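Local coordinates for protein chitosanase (Bacillus subtilis subsp. subtilis str. 168, PDB 7C6D) that hydrolyses internal beta-1,4 linkages between glucosamine residues of chitosan, as a secreted family 46 glycoside hydrolase of the lysozyme clan, at residues D35-T40 with H198-E203; C41-F46 with A108-V113; N67-Y72 with K91-A96; D190-P195 with R205-R210. The protein carries 1 engineered substitution. One frame throughout, in Å; residues are numbered along the deposited sequence.

Contact 1 of 4, residues D35-T40 with H198-E203. With GCS (2-amino-2-deoxy-beta-D-glucopyranose), chain B; GCS (2-amino-2-deoxy-beta-D-glucopyranose), chain C; GCS (2-amino-2-deoxy-beta-D-glucopyranose), chain D.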
# COMPACT_ATOMS: atom_id res chain seq x y z
N ASP A 35 0.96 12.00 -10.40
CA ASP A 35 2.08 11.75 -9.50
C ASP A 35 3.18 10.97 -10.20
O ASP A 35 4.02 10.36 -9.53
CB ASP A 35 1.60 10.99 -8.27
CG ASP A 35 1.00 9.63 -8.63
OD1 ASP A 35 0.75 9.36 -9.83
OD2 ASP A 35 0.77 8.84 -7.70
N GLY A 36 3.16 10.94 -11.53
CA GLY A 36 4.13 10.19 -12.30
C GLY A 36 3.81 8.72 -12.48
O GLY A 36 4.55 8.03 -13.19
N ARG A 37 2.72 8.22 -11.90
CA ARG A 37 2.48 6.78 -11.89
C ARG A 37 1.44 6.34 -12.92
O ARG A 37 1.09 5.15 -12.95
CB ARG A 37 2.12 6.29 -10.50
CG ARG A 37 3.23 6.52 -9.51
CD ARG A 37 2.98 5.76 -8.20
NE ARG A 37 4.05 6.00 -7.23
CZ ARG A 37 4.13 7.05 -6.42
NH1 ARG A 37 3.19 7.99 -6.45
NH2 ARG A 37 5.17 7.17 -5.59
N GLY A 38 0.96 7.25 -13.76
CA GLY A 38 -0.06 6.87 -14.74
C GLY A 38 -1.39 6.67 -14.03
O GLY A 38 -1.85 7.54 -13.27
N TYR A 39 -2.04 5.53 -14.28
CA TYR A 39 -3.27 5.17 -13.58
C TYR A 39 -2.92 4.41 -12.32
O TYR A 39 -2.10 3.48 -12.35
CB TYR A 39 -4.14 4.25 -14.43
CG TYR A 39 -4.99 4.92 -15.48
CD1 TYR A 39 -5.81 6.01 -15.17
CD2 TYR A 39 -4.99 4.44 -16.79
CE1 TYR A 39 -6.60 6.59 -16.15
CE2 TYR A 39 -5.78 5.02 -17.76
CZ TYR A 39 -6.59 6.09 -17.44
OH TYR A 39 -7.37 6.65 -18.42
N THR A 40 -3.56 4.79 -11.21
CA THR A 40 -3.48 4.07 -9.94
C THR A 40 -4.78 3.30 -9.75
O THR A 40 -5.87 3.86 -9.90
CB THR A 40 -3.26 5.09 -8.82
OG1 THR A 40 -2.02 5.75 -9.03
CG2 THR A 40 -3.22 4.43 -7.46
N HIS A 198 10.54 13.31 -6.65
CA HIS A 198 9.84 14.59 -6.70
C HIS A 198 8.47 14.48 -7.37
O HIS A 198 7.56 15.24 -7.03
CB HIS A 198 10.68 15.65 -7.39
CG HIS A 198 11.87 16.07 -6.60
ND1 HIS A 198 12.93 16.75 -7.17
CD2 HIS A 198 12.18 15.92 -5.29
CE1 HIS A 198 13.84 17.00 -6.24
NE2 HIS A 198 13.41 16.50 -5.09
N ASP A 199 8.31 13.54 -8.31
CA ASP A 199 7.02 13.40 -8.98
C ASP A 199 5.89 13.15 -7.99
O ASP A 199 4.75 13.54 -8.24
CB ASP A 199 7.04 12.22 -9.95
CG ASP A 199 7.77 12.51 -11.23
OD1 ASP A 199 7.98 13.69 -11.58
OD2 ASP A 199 8.10 11.52 -11.92
N THR A 200 6.18 12.47 -6.88
CA THR A 200 5.15 12.09 -5.93
C THR A 200 5.06 13.01 -4.72
O THR A 200 4.27 12.74 -3.81
CB THR A 200 5.35 10.63 -5.47
OG1 THR A 200 4.14 10.14 -4.88
CG2 THR A 200 6.50 10.51 -4.46
N ARG A 201 5.84 14.10 -4.70
CA ARG A 201 5.91 14.93 -3.50
C ARG A 201 4.55 15.54 -3.16
O ARG A 201 4.10 15.47 -2.01
CB ARG A 201 6.98 16.01 -3.68
CG ARG A 201 7.07 16.97 -2.51
CD ARG A 201 7.74 18.27 -2.92
NE ARG A 201 6.82 19.14 -3.63
CZ ARG A 201 7.07 20.42 -3.92
NH1 ARG A 201 8.22 20.97 -3.55
NH2 ARG A 201 6.16 21.14 -4.56
N ASP A 202 3.88 16.14 -4.15
CA ASP A 202 2.61 16.81 -3.86
C ASP A 202 1.54 15.81 -3.41
O ASP A 202 0.80 16.08 -2.46
CB ASP A 202 2.15 17.60 -5.08
CG ASP A 202 3.00 18.84 -5.33
OD1 ASP A 202 3.83 19.18 -4.46
OD2 ASP A 202 2.84 19.47 -6.39
N GLU A 203 1.45 14.66 -4.08
CA GLU A 203 0.48 13.65 -3.70
C GLU A 203 0.77 13.13 -2.30
O GLU A 203 -0.13 13.04 -1.45
CB GLU A 203 0.50 12.51 -4.72
CG GLU A 203 -0.65 11.56 -4.58
CD GLU A 203 -1.98 12.24 -4.84
OE1 GLU A 203 -2.04 13.10 -5.74
OE2 GLU A 203 -2.97 11.91 -4.15
C1 GCS B . 2.66 2.38 -5.27
C2 GCS B . 2.80 1.33 -6.36
C3 GCS B . 4.11 0.55 -6.17
C4 GCS B . 5.30 1.51 -6.11
C5 GCS B . 5.01 2.59 -5.06
C6 GCS B . 6.08 3.66 -4.94
N2 GCS B . 1.67 0.42 -6.34
O3 GCS B . 4.25 -0.38 -7.24
O4 GCS B . 6.53 0.97 -5.79
O5 GCS B . 3.78 3.26 -5.36
O6 GCS B . 6.20 4.38 -6.18
C1 GCS C . -1.22 5.89 -4.07
C2 GCS C . 0.22 6.15 -3.64
C3 GCS C . 1.19 5.33 -4.49
C4 GCS C . 0.95 3.82 -4.39
C5 GCS C . -0.55 3.50 -4.26
C6 GCS C . -0.90 3.02 -2.84
N2 GCS C . 0.52 7.57 -3.79
O3 GCS C . 2.52 5.64 -4.05
O4 GCS C . 1.44 3.09 -5.45
O5 GCS C . -1.40 4.59 -4.64
O6 GCS C . -2.31 2.77 -2.73
C1 GCS D . -5.20 8.66 -1.91
C2 GCS D . -5.18 8.19 -3.36
C3 GCS D . -4.36 6.91 -3.43
C4 GCS D . -2.92 7.19 -2.96
C5 GCS D . -3.00 7.78 -1.55
C6 GCS D . -1.64 8.16 -0.98
N2 GCS D . -6.53 7.96 -3.86
O3 GCS D . -4.39 6.40 -4.76
O4 GCS D . -2.12 6.08 -2.95
O5 GCS D . -3.85 8.93 -1.52
O6 GCS D . -1.03 9.21 -1.73
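Arg-37 reaches from the strand side of the substrate cleft to Thr-200, its NH1 lying 2.8 Å from Thr-200 OG1 in a hydrogen bond close to the guanidinium plane. Threonine suits this place because its hydroxyl, anti to the backbone N (chi1 -162°), is turned to the guanidinium edge. The same NH1 gives a salt bridge to Asp-35 OD2 at 2.9 Å, entering well above the carboxylate plane. On the sugar side, NE and NH2 both donate to O6 of the chain B glucosamine, NE at 2.9 Å, while O3 of the chain C glucosamine rests over one guanidinium face. Bonds along its edge fix the group's rotation, which suits an arginine with five N-H donors.

Asp-35, probably the catalytic nucleophile, is placed by its own loop. Its first torsion (chi1 61°) brings the carboxylate back to the loop, where Arg-37 N meets Asp-35 OD1 at 3.1 Å from above the carboxylate plane, an Asx turn. Behind it, Asp-35 CB packs on Glu-203 CB at 4.0 Å, and Asp-35 CA makes a CA-H...O contact with Asp-199 O. Gly-36 suits the turn because its backbone angles would jam a CB against the preceding carbonyl.

The loop runs into strand 39-41, the middle of the three-stranded sheet, and Thr-200 closes the 3-10 segment leading into helix 201-205, so the contact bridges sheet and helix across the cleft.

Contact 2 of 4, residues C41-F46 with A108-V113. With GCS (2-amino-2-deoxy-beta-D-glucopyranose), chain C; GCS (2-amino-2-deoxy-beta-D-glucopyranose), chain B.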
# COMPACT_ATOMS: atom_id res chain seq x y z
N CYS A 41 -4.68 2.00 -9.44
CA CYS A 41 -5.78 1.08 -9.68
C CYS A 41 -5.98 0.07 -8.55
O CYS A 41 -5.01 -0.49 -8.02
CB CYS A 41 -5.53 0.25 -10.95
SG CYS A 41 -5.03 1.19 -12.38
N GLY A 42 -7.25 -0.21 -8.25
CA GLY A 42 -7.57 -1.39 -7.46
C GLY A 42 -7.14 -1.31 -6.00
O GLY A 42 -6.85 -0.24 -5.45
N ARG A 43 -7.10 -2.49 -5.37
CA ARG A 43 -7.01 -2.54 -3.90
C ARG A 43 -5.68 -2.01 -3.38
O ARG A 43 -5.63 -1.45 -2.28
CB ARG A 43 -7.23 -3.97 -3.38
CG ARG A 43 -6.24 -5.01 -3.92
CD ARG A 43 -6.28 -6.29 -3.08
NE ARG A 43 -5.80 -6.02 -1.72
CZ ARG A 43 -6.02 -6.82 -0.68
NH1 ARG A 43 -6.68 -7.96 -0.84
NH2 ARG A 43 -5.57 -6.47 0.52
N ALA A 44 -4.60 -2.19 -4.13
CA ALA A 44 -3.27 -1.76 -3.71
C ALA A 44 -2.86 -0.43 -4.33
O ALA A 44 -1.78 0.07 -4.02
CB ALA A 44 -2.23 -2.83 -4.07
N GLY A 45 -3.69 0.15 -5.18
CA GLY A 45 -3.18 1.24 -5.99
C GLY A 45 -2.06 0.73 -6.88
O GLY A 45 -1.00 1.36 -6.97
N PHE A 46 -2.27 -0.42 -7.53
CA PHE A 46 -1.35 -0.87 -8.56
C PHE A 46 -1.31 0.18 -9.66
O PHE A 46 -2.34 0.72 -10.05
CB PHE A 46 -1.88 -2.17 -9.19
CG PHE A 46 -2.32 -3.24 -8.21
CD1 PHE A 46 -1.38 -4.07 -7.61
CD2 PHE A 46 -3.67 -3.45 -7.96
CE1 PHE A 46 -1.79 -5.10 -6.75
CE2 PHE A 46 -4.08 -4.47 -7.10
CZ PHE A 46 -3.14 -5.29 -6.49
N ALA A 108 -9.62 -11.94 -7.40
CA ALA A 108 -8.64 -12.94 -7.00
C ALA A 108 -7.26 -12.62 -7.55
O ALA A 108 -6.25 -12.81 -6.87
CB ALA A 108 -9.08 -14.34 -7.44
N ALA A 109 -7.20 -12.12 -8.79
CA ALA A 109 -5.91 -11.74 -9.38
C ALA A 109 -5.27 -10.60 -8.60
O ALA A 109 -4.06 -10.62 -8.32
CB ALA A 109 -6.10 -11.36 -10.85
N GLN A 110 -6.06 -9.59 -8.23
CA GLN A 110 -5.54 -8.51 -7.40
C GLN A 110 -5.07 -9.02 -6.05
O GLN A 110 -4.03 -8.60 -5.55
CB GLN A 110 -6.62 -7.44 -7.20
CG GLN A 110 -6.94 -6.65 -8.45
CD GLN A 110 -7.79 -5.44 -8.13
OE1 GLN A 110 -7.51 -4.71 -7.17
NE2 GLN A 110 -8.83 -5.22 -8.92
N ASP A 111 -5.83 -9.94 -5.44
CA ASP A 111 -5.43 -10.48 -4.15
C ASP A 111 -4.11 -11.24 -4.27
O ASP A 111 -3.26 -11.16 -3.39
CB ASP A 111 -6.49 -11.45 -3.62
CG ASP A 111 -7.77 -10.76 -3.18
OD1 ASP A 111 -7.78 -9.53 -2.98
OD2 ASP A 111 -8.77 -11.49 -2.99
N LYS A 112 -3.94 -11.98 -5.37
CA LYS A 112 -2.70 -12.74 -5.56
C LYS A 112 -1.50 -11.82 -5.72
O LYS A 112 -0.47 -12.01 -5.07
CB LYS A 112 -2.84 -13.67 -6.77
CG LYS A 112 -1.71 -14.68 -6.89
CD LYS A 112 -2.01 -15.74 -7.93
CE LYS A 112 -1.05 -16.92 -7.82
NZ LYS A 112 -1.42 -18.02 -8.74
N VAL A 113 -1.62 -10.80 -6.58
CA VAL A 113 -0.50 -9.87 -6.75
C VAL A 113 -0.22 -9.11 -5.45
O VAL A 113 0.94 -8.91 -5.07
CB VAL A 113 -0.76 -8.93 -7.95
CG1 VAL A 113 0.35 -7.90 -8.06
CG2 VAL A 113 -0.84 -9.72 -9.23
C1 GCS C . -1.22 5.89 -4.07
C2 GCS C . 0.22 6.15 -3.64
C3 GCS C . 1.19 5.33 -4.49
C4 GCS C . 0.95 3.82 -4.39
C5 GCS C . -0.55 3.50 -4.26
C6 GCS C . -0.90 3.02 -2.84
N2 GCS C . 0.52 7.57 -3.79
O3 GCS C . 2.52 5.64 -4.05
O4 GCS C . 1.44 3.09 -5.45
O5 GCS C . -1.40 4.59 -4.64
O6 GCS C . -2.31 2.77 -2.73
C1 GCS B . 2.66 2.38 -5.27
C2 GCS B . 2.80 1.33 -6.36
C3 GCS B . 4.11 0.55 -6.17
C4 GCS B . 5.30 1.51 -6.11
C5 GCS B . 5.01 2.59 -5.06
C6 GCS B . 6.08 3.66 -4.94
N2 GCS B . 1.67 0.42 -6.34
O3 GCS B . 4.25 -0.38 -7.24
O4 GCS B . 6.53 0.97 -5.79
O5 GCS B . 3.78 3.26 -5.36
O6 GCS B . 6.20 4.38 -6.18
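The turn between strands 39-41 and 46-47, which lines the glycan pocket with its backbone carbonyls, is held from behind by helix 104-128, chiefly through Gln-110 and Asp-111. Gln-110 OE1 accepts the backbone N-H of Arg-43 at 2.9 Å, a nearly straight bond (165° at the hydrogen) with the donor lying almost on the C=O axis. A glutamine suits this place because its amide serves two partners: NE2 donates to the backbone O of Tyr-27. Gly-42 CA comes within 3.3 Å of Gln-110 OE1, too close for a CB, and its positive phi also favours glycine.

Arg-43 passes Gln-110 in the opposite direction, bends at chi3 and brings NH1 to Asp-111 OD1 in a salt bridge of 2.9 Å. The oxygen lies in the guanidinium plane, yet NH1 meets it from above the carboxylate plane, the two planes standing 83° apart. Tyr-27 OH also bonds Asp-111 OD1, and Arg-43 NH2 has a second salt bridge to Glu-12.

Residues Gly-42 to Gly-45 form a type I beta turn, a tight connection of the antiparallel hairpin. Its far side faces substrate: Ala-44 O accepts from O6 of the chain C glucosamine, and Gly-45 O takes the amino N2 of the chain B sugar at 2.9 Å. A CB on Gly-45 would run into O6 of the chain C glucosamine, and its positive phi also favours glycine.

Phe-46 lies between turn and helix. Its ring edge meets Gln-110 OE1 at CE2 (3.4 Å), Ala-44 CB covers one face, and CE1 touches Val-113 CG1 at 3.8 Å.

Contact 3 of 4, residues N67-Y72 with K91-A96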
# COMPACT_ATOMS: atom_id res chain seq x y z
N ASN A 67 -9.56 -12.11 -21.86
CA ASN A 67 -10.44 -11.22 -21.11
C ASN A 67 -10.39 -9.81 -21.70
O ASN A 67 -9.62 -9.51 -22.62
CB ASN A 67 -10.03 -11.24 -19.64
CG ASN A 67 -8.62 -10.69 -19.45
OD1 ASN A 67 -8.41 -9.48 -19.53
ND2 ASN A 67 -7.65 -11.58 -19.24
N LYS A 68 -11.21 -8.91 -21.14
CA LYS A 68 -11.34 -7.57 -21.70
C LYS A 68 -10.10 -6.71 -21.51
O LYS A 68 -9.99 -5.66 -22.16
CB LYS A 68 -12.54 -6.84 -21.09
CG LYS A 68 -12.35 -6.36 -19.67
CD LYS A 68 -13.61 -5.68 -19.14
CE LYS A 68 -14.68 -6.70 -18.84
NZ LYS A 68 -15.99 -6.01 -18.57
N LEU A 69 -9.18 -7.09 -20.62
CA LEU A 69 -7.95 -6.32 -20.42
C LEU A 69 -6.76 -6.86 -21.20
O LEU A 69 -5.73 -6.17 -21.26
CB LEU A 69 -7.60 -6.26 -18.93
CG LEU A 69 -8.64 -5.58 -18.04
CD1 LEU A 69 -8.26 -5.72 -16.57
CD2 LEU A 69 -8.81 -4.11 -18.40
N LYS A 70 -6.88 -8.05 -21.80
CA LYS A 70 -5.74 -8.65 -22.49
C LYS A 70 -5.14 -7.72 -23.54
O LYS A 70 -3.91 -7.63 -23.66
CB LYS A 70 -6.17 -9.96 -23.16
CG LYS A 70 -5.09 -10.54 -24.07
CD LYS A 70 -5.56 -11.72 -24.89
CE LYS A 70 -4.44 -12.21 -25.79
NZ LYS A 70 -4.89 -13.33 -26.67
N LYS A 71 -5.98 -7.01 -24.30
CA LYS A 71 -5.47 -6.19 -25.39
C LYS A 71 -4.59 -5.05 -24.89
O LYS A 71 -3.85 -4.47 -25.69
CB LYS A 71 -6.61 -5.64 -26.25
CG LYS A 71 -7.40 -4.53 -25.59
CD LYS A 71 -8.29 -3.83 -26.61
CE LYS A 71 -8.85 -2.52 -26.07
NZ LYS A 71 -9.57 -1.75 -27.12
N TYR A 72 -4.66 -4.70 -23.60
CA TYR A 72 -3.83 -3.65 -23.06
C TYR A 72 -2.44 -4.13 -22.66
O TYR A 72 -1.60 -3.29 -22.32
CB TYR A 72 -4.50 -2.99 -21.85
CG TYR A 72 -5.81 -2.34 -22.21
CD1 TYR A 72 -5.85 -1.12 -22.85
CD2 TYR A 72 -7.02 -2.97 -21.93
CE1 TYR A 72 -7.05 -0.53 -23.19
CE2 TYR A 72 -8.23 -2.39 -22.27
CZ TYR A 72 -8.24 -1.17 -22.90
OH TYR A 72 -9.45 -0.60 -23.24
N LYS A 91 -6.92 3.94 -23.83
CA LYS A 91 -8.33 4.27 -23.97
C LYS A 91 -9.19 3.06 -23.61
O LYS A 91 -8.94 1.94 -24.10
CB LYS A 91 -8.63 4.72 -25.40
CG LYS A 91 -10.11 4.96 -25.67
CD LYS A 91 -10.39 5.12 -27.16
CE LYS A 91 -11.70 5.84 -27.39
NZ LYS A 91 -11.76 7.14 -26.66
N GLY A 92 -10.19 3.28 -22.75
CA GLY A 92 -11.07 2.23 -22.31
C GLY A 92 -10.56 1.40 -21.15
O GLY A 92 -11.34 0.63 -20.57
N PHE A 93 -9.29 1.54 -20.77
CA PHE A 93 -8.71 0.71 -19.71
C PHE A 93 -9.36 1.01 -18.36
O PHE A 93 -9.72 0.09 -17.62
CB PHE A 93 -7.20 0.94 -19.66
CG PHE A 93 -6.52 0.29 -18.49
CD1 PHE A 93 -6.15 -1.05 -18.54
CD2 PHE A 93 -6.20 1.02 -17.35
CE1 PHE A 93 -5.49 -1.65 -17.48
CE2 PHE A 93 -5.56 0.42 -16.29
CZ PHE A 93 -5.20 -0.90 -16.36
N ALA A 94 -9.49 2.30 -18.01
CA ALA A 94 -10.05 2.64 -16.71
C ALA A 94 -11.47 2.12 -16.57
O ALA A 94 -11.84 1.56 -15.53
CB ALA A 94 -9.99 4.15 -16.49
N SER A 95 -12.28 2.30 -17.61
CA SER A 95 -13.66 1.82 -17.56
C SER A 95 -13.71 0.29 -17.50
O SER A 95 -14.54 -0.28 -16.79
CB SER A 95 -14.44 2.33 -18.76
OG SER A 95 -15.81 1.97 -18.66
N ALA A 96 -12.83 -0.38 -18.25
CA ALA A 96 -12.81 -1.84 -18.23
C ALA A 96 -12.40 -2.36 -16.86
O ALA A 96 -13.01 -3.29 -16.33
CB ALA A 96 -11.87 -2.36 -19.32
O HOH W 1 -9.92 0.98 -26.55
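Aromatic packing leads here: the Phe-93 ring presents its edge to the face of Tyr-72, with centroids 5.5 Å apart and planes at 75°. Phe-93 CB adds a CH-pi contact over the same face, 4.0 Å from the Tyr-72 centroid. With CG anti to the backbone N (chi1 173°), Phe-93 turns its ring so that CD1 lies nearest Tyr-72 CG. Lys-71 CG covers the opposite face of the tyrosine.

Among the polar contacts, Tyr-72 OH donates to Lys-91 O at 2.7 Å, and a water joins the same carbonyl to Lys-71 NZ, so Lys-91 O is gripped by two donors. A tyrosine suits the spot, since its ring can pack while its hydroxyl reaches the backbone ahead of the helix. Gly-92, at the N-cap position, fits because a CB would collide with that hydroxyl, and its backbone angles call for glycine. Asn-67 shapes the loop, OD1 accepting the backbone N of Leu-69 at 2.7 Å in an Asx turn.

Apolar contacts follow. Leu-69 CD2 touches Ala-96 CB at 3.6 Å and, more loosely, Phe-93 CD1; the small alanine permits this close approach. Lys-68 lays its methylene CD against Ala-96 CB at 3.8 Å, its NZ going on to Ser-99 OG.

The contact joins the loop between helices 52-63 and 73-82 to the start of helix 93-99; Leu-69 touches Val-57 of helix 52-63, and Phe-93 touches Cys-41 of strand 39-41.

Contact 4 of 4, residues D190-P195 with R205-R210. With GCS (2-amino-2-deoxy-beta-D-glucopyranose), chain E; GCS (2-amino-2-deoxy-beta-D-glucopyranose), chain D.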
# COMPACT_ATOMS: atom_id res chain seq x y z
N ASP A 190 8.37 11.97 7.52
CA ASP A 190 9.38 12.79 6.87
C ASP A 190 9.54 12.41 5.40
O ASP A 190 9.72 13.29 4.54
CB ASP A 190 10.72 12.66 7.60
CG ASP A 190 10.72 13.37 8.94
OD1 ASP A 190 9.79 14.17 9.21
OD2 ASP A 190 11.66 13.13 9.73
N ASP A 191 9.46 11.12 5.08
CA ASP A 191 9.59 10.69 3.70
C ASP A 191 8.39 11.14 2.86
O ASP A 191 8.56 11.55 1.70
CB ASP A 191 9.72 9.17 3.62
CG ASP A 191 10.08 8.71 2.23
OD1 ASP A 191 11.18 9.07 1.77
OD2 ASP A 191 9.25 8.03 1.59
N LEU A 192 7.19 11.07 3.42
CA LEU A 192 6.00 11.52 2.70
C LEU A 192 6.03 13.02 2.44
O LEU A 192 5.53 13.48 1.41
CB LEU A 192 4.75 11.14 3.49
CG LEU A 192 4.46 9.64 3.60
CD1 LEU A 192 3.26 9.42 4.51
CD2 LEU A 192 4.23 9.02 2.22
N MET A 193 6.61 13.79 3.36
CA MET A 193 6.65 15.24 3.21
C MET A 193 7.69 15.68 2.20
O MET A 193 7.49 16.69 1.51
CB MET A 193 6.93 15.91 4.56
CG MET A 193 5.75 15.86 5.53
SD MET A 193 4.29 16.69 4.90
CE MET A 193 4.86 18.39 4.83
N ASN A 194 8.82 14.98 2.10
CA ASN A 194 9.90 15.36 1.19
C ASN A 194 10.56 14.11 0.61
O ASN A 194 11.71 13.79 0.94
CB ASN A 194 10.92 16.25 1.90
CG ASN A 194 10.34 17.59 2.25
OD1 ASN A 194 10.13 18.43 1.37
ND2 ASN A 194 10.08 17.81 3.52
N PRO A 195 9.85 13.39 -0.25
CA PRO A 195 10.42 12.16 -0.82
C PRO A 195 11.53 12.47 -1.81
O PRO A 195 11.62 13.56 -2.38
CB PRO A 195 9.22 11.53 -1.54
CG PRO A 195 8.35 12.70 -1.90
CD PRO A 195 8.49 13.65 -0.75
N ARG A 205 2.49 14.43 0.19
CA ARG A 205 2.30 15.40 1.26
C ARG A 205 0.86 15.40 1.76
O ARG A 205 0.61 15.64 2.95
CB ARG A 205 2.72 16.79 0.78
CG ARG A 205 4.22 17.02 0.87
CD ARG A 205 4.62 18.36 0.29
NE ARG A 205 6.03 18.62 0.55
CZ ARG A 205 6.67 19.72 0.15
NH1 ARG A 205 7.95 19.88 0.43
NH2 ARG A 205 6.01 20.65 -0.53
N GLU A 206 -0.09 15.13 0.88
CA GLU A 206 -1.49 15.10 1.28
C GLU A 206 -1.92 13.76 1.88
O GLU A 206 -3.08 13.61 2.24
CB GLU A 206 -2.39 15.45 0.10
CG GLU A 206 -2.07 16.79 -0.53
CD GLU A 206 -2.01 17.91 0.49
OE1 GLU A 206 -1.09 18.76 0.41
OE2 GLU A 206 -2.88 17.95 1.39
N SER A 207 -1.00 12.81 2.01
CA SER A 207 -1.29 11.50 2.57
C SER A 207 -0.78 11.33 3.99
O SER A 207 -1.00 10.26 4.58
CB SER A 207 -0.69 10.39 1.68
OG SER A 207 0.72 10.28 1.87
N VAL A 208 -0.13 12.34 4.56
CA VAL A 208 0.52 12.19 5.87
C VAL A 208 -0.46 11.88 6.98
O VAL A 208 -0.06 11.35 8.02
CB VAL A 208 1.42 13.40 6.23
CG1 VAL A 208 2.58 13.52 5.25
CG2 VAL A 208 0.60 14.69 6.30
N ALA A 209 -1.74 12.21 6.80
CA ALA A 209 -2.72 11.92 7.84
C ALA A 209 -2.76 10.44 8.20
O ALA A 209 -3.11 10.09 9.33
CB ALA A 209 -4.11 12.38 7.42
N ARG A 210 -2.39 9.55 7.27
CA ARG A 210 -2.40 8.13 7.60
C ARG A 210 -1.41 7.81 8.71
O ARG A 210 -1.67 6.91 9.52
CB ARG A 210 -2.14 7.27 6.35
CG ARG A 210 -0.71 7.26 5.82
CD ARG A 210 -0.70 6.97 4.32
NE ARG A 210 -1.05 5.59 3.99
CZ ARG A 210 -1.47 5.22 2.79
NH1 ARG A 210 -1.63 6.12 1.82
NH2 ARG A 210 -1.73 3.94 2.56
C1 GCS E . -7.75 12.43 0.72
C2 GCS E . -6.26 12.28 1.02
C3 GCS E . -5.58 11.52 -0.11
C4 GCS E . -6.29 10.22 -0.51
C5 GCS E . -7.82 10.39 -0.54
C6 GCS E . -8.53 9.05 -0.52
N2 GCS E . -5.64 13.58 1.15
O1 GCS E . -8.39 13.08 1.81
O3 GCS E . -4.24 11.26 0.31
O4 GCS E . -5.94 9.87 -1.79
O5 GCS E . -8.28 11.11 0.60
O6 GCS E . -9.94 9.25 -0.65
C1 GCS D . -5.20 8.66 -1.91
C2 GCS D . -5.18 8.19 -3.36
C3 GCS D . -4.36 6.91 -3.43
C4 GCS D . -2.92 7.19 -2.96
C5 GCS D . -3.00 7.78 -1.55
C6 GCS D . -1.64 8.16 -0.98
N2 GCS D . -6.53 7.96 -3.86
O3 GCS D . -4.39 6.40 -4.76
O4 GCS D . -2.12 6.08 -2.95
O5 GCS D . -3.85 8.93 -1.52
O6 GCS D . -1.03 9.21 -1.73
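Met-193 O receives Arg-205 NE at 2.6 Å; with 165° at the hydrogen the bond is close to linear, and it lies in the carbonyl plane. Next to it Arg-205 NH1 donates to Asn-194 OD1 at 2.8 Å from above the amide's carbonyl plane, the amide and guanidinium planes standing 87° apart. The extended arginine lets one edge of its guanidinium serve both acceptors.

Met-193 is the last residue of helix 177-193, and Asn-194 is the first to leave helical geometry. Arg-205 thereby meets a helix C-terminal end, where carbonyls lack following N-H groups and a positive charge would probably be favourable. Arg-205 to Val-208 form a type I beta turn between helix 201-205 and helix 209-219.

Apolar side chains join that turn to the helix. Val-208 CG1 touches both Met-193 SD at 3.6 Å and Leu-192 CB at 3.7 Å; the methionine, bent at chi2 and chi3, crosses the valine at about a right angle. Separately, the CD2 methyl of Leu-192 touches Ser-207 OG at 3.7 Å, a hydroxyl whose polar bonds go to Trp-204 O and Gln-146 NE2.

The turn's outer surface binds substrate. Glu-206 O accepts the amino N2 of the chain E glucosamine at 2.8 Å. Ser-207 CB and Arg-210 NH1 both lie beside C6 of the chain D sugar, Arg-210 NH2 being salt-bridged to Asp-142.

Overall arrangement
Along the chain, contact 1 spans the longest interval, joining 35-40 to 198-203, and both contact 2 and, within it, contact 3 fall inside that interval. Contact 4 interleaves with contact 1, since 198-203 lies between its two segments. Contacts 1 and 2 share strand 39-41 and two glucosamines; their centres are 18 Å apart. Contact 3 extends this side outward, Phe-93 packing on Tyr-39 and Cys-41. Contact 4 touches contact 1 through Pro-195; its centre lies about 13 Å from that of contact 1 and about 23 Å from that of contact 2. Contacts 1, 2 and 4 all line the cleft, contact 1 joining its two sides, while contact 3 lies away from the sugars.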